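Local coordinates for protein EvdO2 (Micromonospora carbonacea, PDB 4XAB) that probably acts as a metal- and 2-oxoglutarate-dependent oxygenase of the phytanoyl-CoA dioxygenase family, taking part in oxidative cyclization during orthosomycin antibiotic biosynthesis, at residues W139-L144 / S235-V240; M135-R140 / E244-M249; R93-A98 / L231-A236. All blocks are in the same frame, centred on the assembly; numbering follows the deposited sequence.

Contact 1. Residues W139-L144 / S235-V240; sequences WRRRGL and SAPAEV
Trp-139, Ser-235 and Pro-237 give up the most surface where residues 139-144 meet 235-240, an antiparallel pairing at the surface of the double-stranded beta-helix. Trp-139 forms a non-hydrogen-bonded pair with Glu-239. Trp-139 CG stands anti to the carbonyl carbon (chi1 -62°), which lays the indole obliquely across the neighbouring backbone, with Trp-139 CZ3 3.5 Å from Glu-239 CA. Closer to the main chain, Trp-139 CB rests 3.9 Å from Pro-237 CB. Beside it, Arg-140 and Ala-238 make a hydrogen-bonded pair; Arg-140 N reaches Ala-238 O at 2.8 Å, almost straight (168°). Pro-237 lies alongside Arg-141, its CD over one face of the guanidinium. Ser-235 is gripped at three points. Ser-235 N donates to Arg-142 O (2.8 Å), nearly along the C=O axis. Ser-235 OG, in the crowded position between backbone N and carbonyl carbon, accepts from Arg-142 N at 3.0 Å and donates to Ala-236 O at 2.9 Å. Ser-235 O, through a lone pair, takes Arg-141 NH1 at 2.9 Å, and the same nitrogen forms a salt bridge with Glu-110. Side-chain bonds join a main-chain one at Ser-235, and the charge of Arg-141 is probably balanced by Glu-110 while its guanidinium packs on Pro-237.

Contact 2. Residues M135-R140 / E244-M249; sequences MDPRWR and EPRPWM
Charge and hydrogen bonding centre on Arg-246, whose extended chain carries the guanidinium to residues 135-140. Arg-246 NH1 donates to Met-135 O at 2.9 Å, with the oxygen in the guanidinium plane but the nitrogen well above the carbonyl plane. On another edge, Arg-246 NE and NH2 both hold Glu-244 OE1, Arg-246 NE at 3.0 Å, and NH2 forms a further salt bridge with Glu-132, the neighbour of the nickel ligand Asp-131. One water joins Asp-136 O to Arg-246 NH1, another Pro-137 O to Glu-244 N. An alanine in place of Arg-246 would remove the guanidinium and so would probably loosen the 244-249 loop from the carbonyl of Met-135 and from Glu-132. The 244-249 loop faces a type I turn from Asp-136 to Trp-139, overlapped by an Asx turn in which Asp-136 OD1 accepts from Arg-138 N at 2.9 Å, while the carboxylate is held side-on by the Arg-138 guanidinium. Van der Waals packing gathers on the proline of this turn. Pro-137 CB sits over one face of the Arg-246 guanidinium and 3.3 Å from Glu-244 O. Pro-137 CD makes an apolar contact with Met-249 SD, tip to tip at 4.0 Å, while Met-249 CE approaches Met-135 O.

Contact 3. Residues R93-A98 / L231-A236; sequences RCRSIA and LVFMSA
This is a buried helix-on-sheet contact, in which helix 89-102 lies against strand 226-234 of the main beta-sheet. Over the short segments, the axes of helix 93-98 and strand 231-234 come within 9.2 Å, their directions 39° apart. Phe-233 carries most of the interface. Its CG is anti to the carbonyl carbon (chi1 -67°), so the ring reaches to the helix backbone. At the near end, Phe-233 CG is 3.6 Å from Ala-98 CB, a methyl small enough to let the ring come close. Further out, the tip, Phe-233 CZ, meets Arg-95 CA at 3.5 Å, and one flank, CE1, comes to 3.8 Å from Cys-94 O, a carbonyl already engaged by Ala-98 N within the helix. Such a helical layer on the outer side of the major sheet is a recurring feature of double-stranded beta-helix oxygenases of the cupin clan. Here strand 226-234 runs antiparallel between strands 110-118 and 139-149, and alternate residues turn to the helix: Leu-231 and Phe-233 face it, whereas the CB of Met-234 points from it. Arg-95 contributes its aliphatic stem, with CB 3.6 Å from Phe-233 CE2, and its chain bends at chi3 so that NE forms a salt bridge with Glu-106. Its guanidinium plane is inclined 64° to the phenyl ring. One turn before Ala-98, Cys-94 packs against Leu-231: Cys-94 CB lies 3.9 Å from Leu-231 CD1, with Cys-94 SG 4.1 Å from the same methyl.

How the contacts relate
Contacts 1 and 3 follow one chain as it leaves the sheet: strand 226-234 pairs with 139-149 beneath the helix, with Leu-144 N 2.9 Å from Phe-233 O, then passes through Ser-235 and Ala-236 into the surface pairing. Contact 2 lies on the turn that leads into strand 139-149. It joins contact 1 through Val-240 N and Arg-138 O, 3.1 Å apart, and Met-135 CE packs 3.8 Å from Arg-141 CD. Contacts 2 and 3, with centres about 22 Å apart, come to about 4 Å at their nearest atoms without touching. Both stand off from the nickel held by His-129, Asp-131 and His-215: the side chains of Met-135 and Leu-231 are about 10 Å and 13 Å from it.

Contact 1. Residues W139-L144 / S235-V240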
# COMPACT_ATOMS: atom_id res chain seq x y z
N TRP A 139 -16.43 6.79 11.77
CA TRP A 139 -15.33 7.69 12.07
C TRP A 139 -14.52 7.96 10.80
O TRP A 139 -13.93 7.05 10.23
CB TRP A 139 -14.43 7.10 13.15
CG TRP A 139 -15.19 6.91 14.41
CD1 TRP A 139 -15.78 5.75 14.85
CD2 TRP A 139 -15.52 7.92 15.35
NE1 TRP A 139 -16.43 5.99 16.05
CE2 TRP A 139 -16.29 7.31 16.37
CE3 TRP A 139 -15.22 9.29 15.46
CZ2 TRP A 139 -16.77 8.02 17.47
CZ3 TRP A 139 -15.71 9.99 16.56
CH2 TRP A 139 -16.47 9.36 17.55
N ARG A 140 -14.51 9.21 10.37
CA ARG A 140 -13.87 9.54 9.10
C ARG A 140 -12.47 10.05 9.36
O ARG A 140 -12.23 10.84 10.25
CB ARG A 140 -14.71 10.58 8.34
CG ARG A 140 -14.19 10.89 6.93
CD ARG A 140 -15.09 11.89 6.22
NE ARG A 140 -14.55 12.30 4.93
CZ ARG A 140 -13.75 13.35 4.74
NH1 ARG A 140 -13.39 14.10 5.78
NH2 ARG A 140 -13.30 13.65 3.53
N ARG A 141 -11.51 9.56 8.57
CA ARG A 141 -10.16 10.10 8.63
C ARG A 141 -9.78 10.53 7.22
O ARG A 141 -10.13 9.84 6.27
CB ARG A 141 -9.15 9.06 9.11
CG ARG A 141 -9.30 8.60 10.56
CD ARG A 141 -8.30 7.47 10.80
NE ARG A 141 -8.45 6.82 12.10
CZ ARG A 141 -7.75 7.14 13.18
NH1 ARG A 141 -6.85 8.12 13.13
NH2 ARG A 141 -7.94 6.48 14.31
N ARG A 142 -9.11 11.67 7.10
CA ARG A 142 -8.41 11.99 5.86
C ARG A 142 -7.08 11.26 5.88
O ARG A 142 -6.46 11.12 6.92
CB ARG A 142 -8.22 13.49 5.70
CG ARG A 142 -9.52 14.25 5.69
CD ARG A 142 -9.44 15.51 4.86
NE ARG A 142 -8.62 16.54 5.48
CZ ARG A 142 -7.50 17.03 4.95
NH1 ARG A 142 -7.06 16.58 3.78
NH2 ARG A 142 -6.82 17.97 5.59
N GLY A 143 -6.63 10.79 4.73
CA GLY A 143 -5.36 10.09 4.77
C GLY A 143 -4.91 9.56 3.44
O GLY A 143 -5.62 9.64 2.44
N LEU A 144 -3.71 9.00 3.46
CA LEU A 144 -3.16 8.44 2.24
C LEU A 144 -2.12 7.39 2.58
O LEU A 144 -1.73 7.21 3.74
CB LEU A 144 -2.56 9.55 1.36
CG LEU A 144 -1.54 10.54 1.96
CD1 LEU A 144 -0.19 9.88 2.24
CD2 LEU A 144 -1.33 11.72 1.02
N SER A 235 -5.34 11.56 9.44
CA SER A 235 -5.80 12.49 10.46
C SER A 235 -6.41 11.72 11.62
O SER A 235 -6.73 10.53 11.48
CB SER A 235 -6.84 13.44 9.90
OG SER A 235 -8.05 12.73 9.68
N ALA A 236 -6.57 12.39 12.75
CA ALA A 236 -7.43 11.89 13.82
C ALA A 236 -8.84 11.66 13.27
O ALA A 236 -9.25 12.30 12.30
CB ALA A 236 -7.45 12.88 14.98
N PRO A 237 -9.58 10.74 13.90
CA PRO A 237 -10.93 10.44 13.41
C PRO A 237 -11.94 11.52 13.76
O PRO A 237 -11.83 12.14 14.82
CB PRO A 237 -11.27 9.12 14.12
CG PRO A 237 -10.53 9.20 15.40
CD PRO A 237 -9.23 9.93 15.09
N ALA A 238 -12.89 11.76 12.87
CA ALA A 238 -13.98 12.70 13.11
C ALA A 238 -15.32 11.96 13.07
O ALA A 238 -15.53 11.08 12.22
CB ALA A 238 -13.95 13.80 12.06
N GLU A 239 -16.22 12.32 13.97
CA GLU A 239 -17.52 11.65 14.05
C GLU A 239 -18.38 11.87 12.81
O GLU A 239 -18.62 13.01 12.41
CB GLU A 239 -18.27 12.12 15.28
CG GLU A 239 -19.60 11.42 15.46
CD GLU A 239 -20.36 11.93 16.64
OE1 GLU A 239 -19.95 12.98 17.21
OE2 GLU A 239 -21.37 11.30 17.01
N VAL A 240 -18.83 10.78 12.20
CA VAL A 240 -19.74 10.84 11.07
C VAL A 240 -21.20 10.81 11.54
O VAL A 240 -21.63 9.88 12.22
CB VAL A 240 -19.51 9.65 10.08
CG1 VAL A 240 -20.51 9.70 8.93
CG2 VAL A 240 -18.07 9.64 9.57

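Contact 2. Residues M135-R140 / E244-M249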
# COMPACT_ATOMS: atom_id res chain seq x y z
N MET A 135 -12.38 0.55 6.77
CA MET A 135 -12.44 1.43 7.92
C MET A 135 -13.85 1.59 8.48
O MET A 135 -14.82 1.47 7.75
CB MET A 135 -11.86 2.78 7.56
CG MET A 135 -10.41 2.66 7.14
SD MET A 135 -9.82 4.24 6.53
CE MET A 135 -9.63 5.15 8.04
N ASP A 136 -13.92 1.88 9.78
CA ASP A 136 -15.18 2.08 10.49
C ASP A 136 -15.95 3.27 9.92
O ASP A 136 -15.45 4.39 9.95
CB ASP A 136 -14.87 2.29 11.97
CG ASP A 136 -16.09 2.24 12.86
OD1 ASP A 136 -17.21 2.55 12.40
OD2 ASP A 136 -15.90 1.90 14.04
N PRO A 137 -17.17 3.04 9.41
CA PRO A 137 -17.90 4.15 8.76
C PRO A 137 -18.37 5.21 9.75
O PRO A 137 -18.84 6.29 9.36
CB PRO A 137 -19.10 3.45 8.11
CG PRO A 137 -19.28 2.18 8.91
CD PRO A 137 -17.89 1.76 9.30
N ARG A 138 -18.25 4.90 11.04
CA ARG A 138 -18.65 5.84 12.08
C ARG A 138 -17.63 6.96 12.31
O ARG A 138 -17.94 7.96 12.97
CB ARG A 138 -18.90 5.10 13.40
CG ARG A 138 -20.07 4.15 13.33
CD ARG A 138 -20.18 3.34 14.61
NE ARG A 138 -19.05 2.43 14.80
CZ ARG A 138 -18.94 1.61 15.85
NH1 ARG A 138 -19.88 1.60 16.78
NH2 ARG A 138 -17.89 0.79 15.96
N TRP A 139 -16.43 6.79 11.77
CA TRP A 139 -15.33 7.69 12.07
C TRP A 139 -14.52 7.96 10.80
O TRP A 139 -13.93 7.05 10.23
CB TRP A 139 -14.43 7.10 13.15
CG TRP A 139 -15.19 6.91 14.41
CD1 TRP A 139 -15.78 5.75 14.85
CD2 TRP A 139 -15.52 7.92 15.35
NE1 TRP A 139 -16.43 5.99 16.05
CE2 TRP A 139 -16.29 7.31 16.37
CE3 TRP A 139 -15.22 9.29 15.46
CZ2 TRP A 139 -16.77 8.02 17.47
CZ3 TRP A 139 -15.71 9.99 16.56
CH2 TRP A 139 -16.47 9.36 17.55
N ARG A 140 -14.51 9.21 10.37
CA ARG A 140 -13.87 9.54 9.10
C ARG A 140 -12.47 10.05 9.36
O ARG A 140 -12.23 10.84 10.25
CB ARG A 140 -14.71 10.58 8.34
CG ARG A 140 -14.19 10.89 6.93
CD ARG A 140 -15.09 11.89 6.22
NE ARG A 140 -14.55 12.30 4.93
CZ ARG A 140 -13.75 13.35 4.74
NH1 ARG A 140 -13.39 14.10 5.78
NH2 ARG A 140 -13.30 13.65 3.53
N GLU A 244 -22.42 5.33 6.70
CA GLU A 244 -22.73 4.30 5.71
C GLU A 244 -22.85 2.93 6.36
O GLU A 244 -22.15 2.64 7.33
CB GLU A 244 -21.65 4.26 4.63
CG GLU A 244 -21.53 5.54 3.87
CD GLU A 244 -20.30 5.58 2.96
OE1 GLU A 244 -19.53 4.60 2.94
OE2 GLU A 244 -20.11 6.61 2.28
N PRO A 245 -23.72 2.06 5.83
CA PRO A 245 -23.90 0.72 6.41
C PRO A 245 -22.66 -0.19 6.34
O PRO A 245 -22.39 -0.87 7.33
CB PRO A 245 -25.05 0.13 5.58
CG PRO A 245 -25.18 1.00 4.37
CD PRO A 245 -24.74 2.36 4.81
N ARG A 246 -21.95 -0.19 5.22
CA ARG A 246 -20.81 -1.10 4.98
C ARG A 246 -21.02 -2.50 5.59
O ARG A 246 -20.33 -2.90 6.53
CB ARG A 246 -19.51 -0.47 5.49
CG ARG A 246 -19.20 0.86 4.80
CD ARG A 246 -17.77 1.37 5.00
NE ARG A 246 -17.70 2.75 4.53
CZ ARG A 246 -16.83 3.65 4.96
NH1 ARG A 246 -15.93 3.32 5.88
NH2 ARG A 246 -16.87 4.88 4.48
N PRO A 247 -21.98 -3.25 5.04
CA PRO A 247 -22.38 -4.54 5.63
C PRO A 247 -21.29 -5.61 5.51
O PRO A 247 -21.39 -6.68 6.12
CB PRO A 247 -23.62 -4.92 4.83
CG PRO A 247 -23.46 -4.23 3.52
CD PRO A 247 -22.72 -2.95 3.80
N TRP A 248 -20.24 -5.32 4.75
CA TRP A 248 -19.13 -6.25 4.56
C TRP A 248 -18.10 -6.15 5.68
O TRP A 248 -17.12 -6.89 5.69
CB TRP A 248 -18.44 -5.98 3.23
CG TRP A 248 -17.87 -4.57 3.14
CD1 TRP A 248 -16.68 -4.13 3.65
CD2 TRP A 248 -18.49 -3.44 2.52
NE1 TRP A 248 -16.52 -2.79 3.38
CE2 TRP A 248 -17.62 -2.35 2.68
CE3 TRP A 248 -19.70 -3.25 1.84
CZ2 TRP A 248 -17.91 -1.09 2.18
CZ3 TRP A 248 -19.98 -1.99 1.35
CH2 TRP A 248 -19.09 -0.93 1.52
N MET A 249 -18.30 -5.21 6.59
CA MET A 249 -17.31 -4.95 7.62
C MET A 249 -17.13 -6.16 8.52
O MET A 249 -18.11 -6.77 8.96
CB MET A 249 -17.71 -3.74 8.47
CG MET A 249 -16.62 -3.31 9.45
SD MET A 249 -15.94 -1.68 9.05
CE MET A 249 -15.58 -1.91 7.31
O HOH W 1 -14.55 5.50 7.45
O HOH W 2 -19.75 6.66 6.68

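Contact 3. Residues R93-A98 / L231-A236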
# COMPACT_ATOMS: atom_id res chain seq x y z
N ARG A 93 10.83 12.28 5.08
CA ARG A 93 10.58 12.78 3.74
C ARG A 93 9.14 12.46 3.35
O ARG A 93 8.42 13.30 2.81
CB ARG A 93 11.58 12.14 2.76
CG ARG A 93 11.65 12.71 1.37
CD ARG A 93 12.75 12.00 0.55
NE ARG A 93 14.04 11.98 1.26
CZ ARG A 93 14.73 10.87 1.55
NH1 ARG A 93 14.28 9.68 1.18
NH2 ARG A 93 15.88 10.96 2.21
N CYS A 94 8.73 11.23 3.64
CA CYS A 94 7.37 10.81 3.33
C CYS A 94 6.32 11.55 4.18
O CYS A 94 5.24 11.89 3.68
CB CYS A 94 7.23 9.30 3.53
SG CYS A 94 8.05 8.33 2.23
N ARG A 95 6.64 11.82 5.45
CA ARG A 95 5.71 12.55 6.32
C ARG A 95 5.51 13.97 5.77
O ARG A 95 4.39 14.51 5.77
CB ARG A 95 6.22 12.59 7.77
CG ARG A 95 5.23 13.18 8.78
CD ARG A 95 5.82 13.16 10.20
NE ARG A 95 7.12 13.83 10.22
CZ ARG A 95 8.04 13.69 11.17
NH1 ARG A 95 7.82 12.89 12.20
NH2 ARG A 95 9.19 14.35 11.07
N SER A 96 6.59 14.56 5.28
CA SER A 96 6.52 15.89 4.68
C SER A 96 5.68 15.89 3.41
O SER A 96 4.92 16.81 3.16
CB SER A 96 7.92 16.43 4.38
OG SER A 96 8.65 16.52 5.59
N ILE A 97 5.82 14.83 2.62
CA ILE A 97 5.02 14.69 1.41
C ILE A 97 3.54 14.57 1.78
O ILE A 97 2.69 15.20 1.18
CB ILE A 97 5.47 13.47 0.57
CG1 ILE A 97 6.85 13.73 -0.05
CG2 ILE A 97 4.46 13.17 -0.52
CD1 ILE A 97 7.46 12.53 -0.76
N ALA A 98 3.26 13.75 2.79
CA ALA A 98 1.88 13.53 3.23
C ALA A 98 1.26 14.84 3.68
O ALA A 98 0.11 15.14 3.34
CB ALA A 98 1.84 12.50 4.35
N LEU A 231 3.91 3.36 3.88
CA LEU A 231 3.67 4.23 5.02
C LEU A 231 2.29 4.83 4.88
O LEU A 231 1.94 5.35 3.82
CB LEU A 231 4.74 5.31 5.12
CG LEU A 231 6.09 4.83 5.62
CD1 LEU A 231 7.15 5.89 5.34
CD2 LEU A 231 5.99 4.53 7.13
N VAL A 232 1.51 4.73 5.94
CA VAL A 232 0.17 5.30 5.98
C VAL A 232 0.16 6.52 6.89
O VAL A 232 0.68 6.46 7.98
CB VAL A 232 -0.84 4.27 6.48
CG1 VAL A 232 -2.20 4.91 6.68
CG2 VAL A 232 -0.88 3.10 5.50
N PHE A 233 -0.38 7.63 6.40
CA PHE A 233 -0.49 8.86 7.17
C PHE A 233 -1.95 9.27 7.18
O PHE A 233 -2.60 9.27 6.14
CB PHE A 233 0.38 9.98 6.55
CG PHE A 233 1.86 9.72 6.64
CD1 PHE A 233 2.55 9.14 5.57
CD2 PHE A 233 2.56 10.04 7.79
CE1 PHE A 233 3.91 8.90 5.67
CE2 PHE A 233 3.92 9.80 7.89
CZ PHE A 233 4.59 9.22 6.82
N MET A 234 -2.45 9.65 8.35
CA MET A 234 -3.87 9.93 8.45
C MET A 234 -4.18 10.92 9.55
O MET A 234 -3.41 11.09 10.49
CB MET A 234 -4.64 8.65 8.69
CG MET A 234 -4.31 8.03 10.02
SD MET A 234 -4.85 6.32 10.05
CE MET A 234 -4.27 5.82 11.66
N SER A 235 -5.34 11.56 9.44
CA SER A 235 -5.80 12.49 10.46
C SER A 235 -6.41 11.72 11.62
O SER A 235 -6.73 10.53 11.48
CB SER A 235 -6.84 13.44 9.90
OG SER A 235 -8.05 12.73 9.68
N ALA A 236 -6.57 12.39 12.75
CA ALA A 236 -7.43 11.89 13.82
C ALA A 236 -8.84 11.66 13.27
O ALA A 236 -9.25 12.30 12.30
CB ALA A 236 -7.45 12.88 14.98